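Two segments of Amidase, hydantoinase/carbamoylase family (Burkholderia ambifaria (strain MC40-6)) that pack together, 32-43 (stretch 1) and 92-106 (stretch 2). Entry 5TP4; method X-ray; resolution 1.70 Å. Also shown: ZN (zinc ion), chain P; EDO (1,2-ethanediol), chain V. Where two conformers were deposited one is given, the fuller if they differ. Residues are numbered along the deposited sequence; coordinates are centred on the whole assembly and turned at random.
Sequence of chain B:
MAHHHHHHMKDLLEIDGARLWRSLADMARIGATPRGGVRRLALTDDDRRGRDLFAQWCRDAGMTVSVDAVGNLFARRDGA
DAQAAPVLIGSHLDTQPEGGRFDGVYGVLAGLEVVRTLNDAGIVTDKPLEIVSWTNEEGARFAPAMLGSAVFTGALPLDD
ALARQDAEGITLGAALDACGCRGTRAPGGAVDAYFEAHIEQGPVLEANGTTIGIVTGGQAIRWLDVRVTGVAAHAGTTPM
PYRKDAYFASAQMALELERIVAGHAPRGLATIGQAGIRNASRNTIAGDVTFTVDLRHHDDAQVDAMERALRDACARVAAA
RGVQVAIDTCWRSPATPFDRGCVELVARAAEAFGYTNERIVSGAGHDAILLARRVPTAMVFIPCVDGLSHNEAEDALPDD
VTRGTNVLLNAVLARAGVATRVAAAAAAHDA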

# COMPACT_ATOMS: atom_id res chain seq x y z
N ALA B 32 -24.62 -2.33 -23.99
CA ALA B 32 -23.49 -3.26 -24.17
C ALA B 32 -22.18 -2.49 -24.30
O ALA B 32 -22.10 -1.51 -25.03
CB ALA B 32 -23.70 -4.13 -25.43
N THR B 33 -21.17 -2.96 -23.58
CA THR B 33 -19.82 -2.39 -23.55
C THR B 33 -18.89 -3.18 -24.45
O THR B 33 -19.14 -4.36 -24.73
CB THR B 33 -19.24 -2.40 -22.13
OG1 THR B 33 -18.99 -3.77 -21.74
CG2 THR B 33 -20.18 -1.74 -21.10
N PRO B 34 -17.77 -2.58 -24.89
CA PRO B 34 -16.81 -3.31 -25.75
C PRO B 34 -16.31 -4.62 -25.17
O PRO B 34 -15.99 -5.54 -25.94
CB PRO B 34 -15.67 -2.30 -25.92
CG PRO B 34 -16.32 -0.96 -25.77
CD PRO B 34 -17.39 -1.16 -24.73
N ARG B 35 -16.21 -4.75 -23.85
CA ARG B 35 -15.73 -5.98 -23.24
C ARG B 35 -16.81 -7.04 -23.10
O ARG B 35 -16.52 -8.13 -22.60
CB ARG B 35 -15.12 -5.68 -21.86
CG ARG B 35 -13.81 -4.88 -21.92
CD ARG B 35 -13.03 -4.95 -20.61
NE ARG B 35 -13.64 -4.19 -19.52
CZ ARG B 35 -13.25 -2.97 -19.15
NH1 ARG B 35 -13.86 -2.35 -18.14
NH2 ARG B 35 -12.25 -2.36 -19.78
N GLY B 36 -18.04 -6.75 -23.52
CA GLY B 36 -19.09 -7.73 -23.45
C GLY B 36 -19.95 -7.62 -22.22
O GLY B 36 -20.74 -8.54 -21.95
N GLY B 37 -19.81 -6.54 -21.46
CA GLY B 37 -20.63 -6.27 -20.30
C GLY B 37 -21.71 -5.26 -20.62
O GLY B 37 -22.11 -5.08 -21.77
N VAL B 38 -22.20 -4.60 -19.58
CA VAL B 38 -23.36 -3.73 -19.69
C VAL B 38 -23.09 -2.48 -18.88
O VAL B 38 -22.66 -2.56 -17.72
CB VAL B 38 -24.64 -4.43 -19.19
CG1 VAL B 38 -25.85 -3.47 -19.17
CG2 VAL B 38 -24.95 -5.67 -20.04
N ARG B 39 -23.33 -1.32 -19.49
CA ARG B 39 -23.26 -0.04 -18.78
C ARG B 39 -24.61 0.65 -18.93
O ARG B 39 -24.90 1.23 -19.97
CB ARG B 39 -22.15 0.83 -19.36
CG ARG B 39 -21.91 2.12 -18.60
CD ARG B 39 -20.91 2.96 -19.35
NE ARG B 39 -20.62 4.22 -18.67
CZ ARG B 39 -19.51 4.45 -17.97
NH1 ARG B 39 -18.56 3.52 -17.88
NH2 ARG B 39 -19.33 5.63 -17.38
N ARG B 40 -25.43 0.57 -17.87
CA ARG B 40 -26.65 1.36 -17.74
C ARG B 40 -26.58 2.03 -16.36
O ARG B 40 -27.27 1.64 -15.42
CB ARG B 40 -27.91 0.51 -17.91
CG ARG B 40 -28.07 -0.11 -19.31
CD ARG B 40 -29.49 -0.73 -19.50
NE ARG B 40 -29.84 -1.75 -18.49
CZ ARG B 40 -29.64 -3.06 -18.63
NH1 ARG B 40 -29.08 -3.55 -19.73
NH2 ARG B 40 -29.97 -3.89 -17.65
N LEU B 41 -25.75 3.07 -16.26
CA LEU B 41 -25.69 3.83 -15.02
C LEU B 41 -27.03 4.50 -14.73
O LEU B 41 -27.69 5.02 -15.63
CB LEU B 41 -24.56 4.88 -15.11
CG LEU B 41 -23.17 4.27 -14.92
CD1 LEU B 41 -22.08 5.21 -15.39
CD2 LEU B 41 -22.97 3.94 -13.46
N ALA B 42 -27.43 4.47 -13.45
CA ALA B 42 -28.75 4.92 -13.06
C ALA B 42 -29.11 6.28 -13.66
O ALA B 42 -28.36 7.25 -13.57
CB ALA B 42 -28.81 4.98 -11.52
N LEU B 43 -30.28 6.32 -14.30
CA LEU B 43 -30.92 7.53 -14.83
C LEU B 43 -30.18 8.17 -16.00
O LEU B 43 -30.51 9.29 -16.38
CB LEU B 43 -31.17 8.57 -13.73
CG LEU B 43 -31.90 7.93 -12.53
CD1 LEU B 43 -32.20 8.98 -11.44
CD2 LEU B 43 -33.19 7.22 -12.93
ZN ZN P . -27.23 -6.67 -8.01
C1 EDO V . -27.34 -13.01 -21.06
O1 EDO V . -26.09 -13.14 -21.75
C2 EDO V . -28.14 -14.31 -21.17
O2 EDO V . -28.73 -14.41 -22.47
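Stretch 2, residues 92-106: HLDTQPEGGRFDGVY

Stretch 1 (32-43) has no regular helix or strand; a type I beta turn from T33 to G36, closed by G36 N to T33 O (2.9 Å) and followed by T33 N to G37 O (2.9 Å), leads into an extended run from G37 to A42. Stretch 2 (92-106) is loop or turn until V105, where a helix begins with G104 at its N-cap position. The two stretches run antiparallel: the CA atoms of G37 and G100 lie 5.1 Å apart, those of V38 and G99 4.9 Å, R39 and P97 5.4 Å, R40 and T95 5.2 Å, and A42 and D94 5.2 Å. Their one beta bridge pairs V38 with G99 through two hydrogen bonds, V38 N to G99 O (2.9 Å) and G99 N to V38 O (2.8 Å). Farther along, T95 N donates to R40 O (3.0 Å), but the return bond goes to a side chain: R40 N donates to T95 OG1 (2.7 Å), and T95 OG1 in turn donates to Q96 O (2.8 Å). Chi1 of T95 is p, and its CA-to-CB bond points toward stretch 1. D94 CA also makes a CA-H...O contact with R40 O at 3.3 Å.

Glycine at G37 leaves room for stretch 2: an ideal CB there would clash with E98 OE2 (2.4 Å) and G99 O (2.6 Å). An ideal CB on G99 would be tight against V38 O (3.0 Å) and, within its own stretch, would clash with T95 CB (2.8 Å).

At the turn, T33 OG1 donates to E98 OE2 (2.7 Å) and accepts from G37 N (2.9 Å), tying the turn to the glutamate. R35 NH1 lies 3.2 Å from E98 OE1 in a salt bridge of charges alone, since the oxygen is well out of the guanidinium plane. Water 1 bridges the same residues, accepting from R35 N and donating to E98 OE1, both at 2.9 Å. R101 NH1 donates to G36 O (2.9 Å), while R101 NE binds EDO O1 (3.0 Å).

V38 CG1 packs on T95 CG2 at 3.7 Å, and V38 CG2 meets R101 CG at 3.8 Å. P97 CA lies over one face of the R39 guanidinium, whose NH1 makes a weak hydrogen bond to P97 O (3.4 Å). The buried R40 reaches L93 O through NH2 (3.0 Å) and, weakly, NE (3.3 Å). L41 CD2 touches P97 CD at 4.2 Å. Water 2 links the far end, accepting from A42 N (2.9 Å) and donating to D94 OD2 (2.6 Å) and T95 O (2.7 Å).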

# COMPACT_ATOMS: atom_id res chain seq x y z
N HIS B 92 -32.92 -4.92 -9.84
CA HIS B 92 -32.59 -3.62 -10.42
C HIS B 92 -32.01 -3.76 -11.82
O HIS B 92 -31.25 -4.69 -12.09
CB HIS B 92 -31.57 -2.88 -9.54
CG HIS B 92 -30.24 -3.55 -9.47
ND1 HIS B 92 -29.18 -3.19 -10.26
CD2 HIS B 92 -29.80 -4.58 -8.70
CE1 HIS B 92 -28.14 -3.96 -9.99
NE2 HIS B 92 -28.49 -4.81 -9.05
N LEU B 93 -32.35 -2.79 -12.68
CA LEU B 93 -31.85 -2.78 -14.05
C LEU B 93 -30.59 -1.95 -14.21
O LEU B 93 -29.88 -2.13 -15.19
CB LEU B 93 -32.93 -2.25 -15.00
CG LEU B 93 -34.11 -3.22 -15.17
CD1 LEU B 93 -35.25 -2.51 -15.91
CD2 LEU B 93 -33.69 -4.50 -15.90
N ASP B 94 -30.27 -1.08 -13.25
CA ASP B 94 -29.07 -0.27 -13.40
C ASP B 94 -27.81 -1.09 -13.08
O ASP B 94 -27.87 -2.17 -12.47
CB ASP B 94 -29.14 1.00 -12.53
CG ASP B 94 -29.01 0.72 -11.03
OD1 ASP B 94 -29.89 0.03 -10.45
OD2 ASP B 94 -28.03 1.24 -10.42
N THR B 95 -26.66 -0.57 -13.52
CA THR B 95 -25.41 -1.33 -13.44
C THR B 95 -24.29 -0.47 -12.88
O THR B 95 -24.39 0.75 -12.78
CB THR B 95 -24.95 -1.83 -14.83
OG1 THR B 95 -24.55 -0.70 -15.63
CG2 THR B 95 -26.09 -2.57 -15.55
N GLN B 96 -23.18 -1.15 -12.58
CA GLN B 96 -21.89 -0.51 -12.39
C GLN B 96 -21.39 0.06 -13.72
O GLN B 96 -21.97 -0.22 -14.78
CB GLN B 96 -20.90 -1.53 -11.83
CG GLN B 96 -21.19 -1.91 -10.40
CD GLN B 96 -20.78 -0.82 -9.43
OE1 GLN B 96 -19.75 -0.16 -9.62
NE2 GLN B 96 -21.58 -0.61 -8.39
N PRO B 97 -20.31 0.86 -13.70
CA PRO B 97 -19.72 1.32 -14.96
C PRO B 97 -19.41 0.21 -15.95
O PRO B 97 -19.56 0.39 -17.16
CB PRO B 97 -18.43 2.02 -14.50
CG PRO B 97 -18.81 2.58 -13.19
CD PRO B 97 -19.70 1.54 -12.54
N GLU B 98 -18.95 -0.93 -15.45
CA GLU B 98 -18.70 -2.12 -16.27
C GLU B 98 -19.45 -3.27 -15.60
O GLU B 98 -18.87 -4.07 -14.86
CB GLU B 98 -17.21 -2.38 -16.39
CG GLU B 98 -16.86 -3.55 -17.27
CD GLU B 98 -17.23 -3.33 -18.73
OE1 GLU B 98 -16.86 -2.28 -19.31
OE2 GLU B 98 -17.91 -4.22 -19.29
N GLY B 99 -20.76 -3.36 -15.86
CA GLY B 99 -21.59 -4.33 -15.18
C GLY B 99 -21.67 -5.65 -15.92
O GLY B 99 -21.35 -5.76 -17.11
N GLY B 100 -22.07 -6.70 -15.19
CA GLY B 100 -22.31 -7.97 -15.83
C GLY B 100 -23.72 -8.04 -16.43
O GLY B 100 -24.58 -7.20 -16.21
N ARG B 101 -23.91 -9.09 -17.23
CA ARG B 101 -25.17 -9.29 -17.94
C ARG B 101 -26.24 -9.94 -17.08
O ARG B 101 -27.37 -10.12 -17.56
CB ARG B 101 -24.91 -10.12 -19.20
CG ARG B 101 -24.03 -9.38 -20.21
CD ARG B 101 -23.84 -10.17 -21.52
NE ARG B 101 -23.54 -11.57 -21.25
CZ ARG B 101 -22.34 -12.04 -20.95
NH1 ARG B 101 -21.30 -11.21 -20.87
NH2 ARG B 101 -22.16 -13.33 -20.72
N PHE B 102 -25.92 -10.32 -15.83
CA PHE B 102 -26.92 -10.96 -14.97
C PHE B 102 -27.18 -10.23 -13.66
O PHE B 102 -28.27 -10.37 -13.12
CB PHE B 102 -26.50 -12.40 -14.65
CG PHE B 102 -26.38 -13.25 -15.87
CD1 PHE B 102 -25.22 -13.25 -16.62
CD2 PHE B 102 -27.45 -14.00 -16.30
CE1 PHE B 102 -25.12 -14.01 -17.77
CE2 PHE B 102 -27.36 -14.77 -17.43
CZ PHE B 102 -26.20 -14.77 -18.17
N ASP B 103 -26.21 -9.47 -13.14
CA ASP B 103 -26.39 -8.74 -11.88
C ASP B 103 -27.60 -7.83 -11.98
O ASP B 103 -27.64 -6.93 -12.83
CB ASP B 103 -25.16 -7.88 -11.59
CG ASP B 103 -24.02 -8.64 -11.00
OD1 ASP B 103 -24.25 -9.62 -10.26
OD2 ASP B 103 -22.87 -8.22 -11.23
N GLY B 104 -28.54 -7.99 -11.05
CA GLY B 104 -29.74 -7.15 -11.01
C GLY B 104 -30.79 -7.48 -12.04
O GLY B 104 -31.96 -7.69 -11.72
N VAL B 105 -30.38 -7.53 -13.31
CA VAL B 105 -31.34 -7.72 -14.38
C VAL B 105 -31.99 -9.09 -14.29
O VAL B 105 -33.17 -9.24 -14.63
CB VAL B 105 -30.66 -7.49 -15.74
CG1 VAL B 105 -29.47 -8.44 -15.89
CG2 VAL B 105 -31.67 -7.65 -16.90
N TYR B 106 -31.23 -10.12 -13.86
CA TYR B 106 -31.81 -11.46 -13.77
C TYR B 106 -33.09 -11.46 -12.93
O TYR B 106 -34.11 -12.01 -13.34
CB TYR B 106 -30.80 -12.45 -13.19
CG TYR B 106 -31.44 -13.76 -12.77
CD1 TYR B 106 -32.24 -14.49 -13.65
CD2 TYR B 106 -31.26 -14.26 -11.49
CE1 TYR B 106 -32.85 -15.68 -13.25
CE2 TYR B 106 -31.83 -15.44 -11.10
CZ TYR B 106 -32.63 -16.14 -11.98
OH TYR B 106 -33.20 -17.33 -11.55
O HOH W 1 -15.89 -2.49 -22.03
O HOH W 2 -26.16 2.54 -11.70
O HOH W 3 -28.61 -6.39 -6.02
O HOH W 4 -25.49 -5.70 -6.92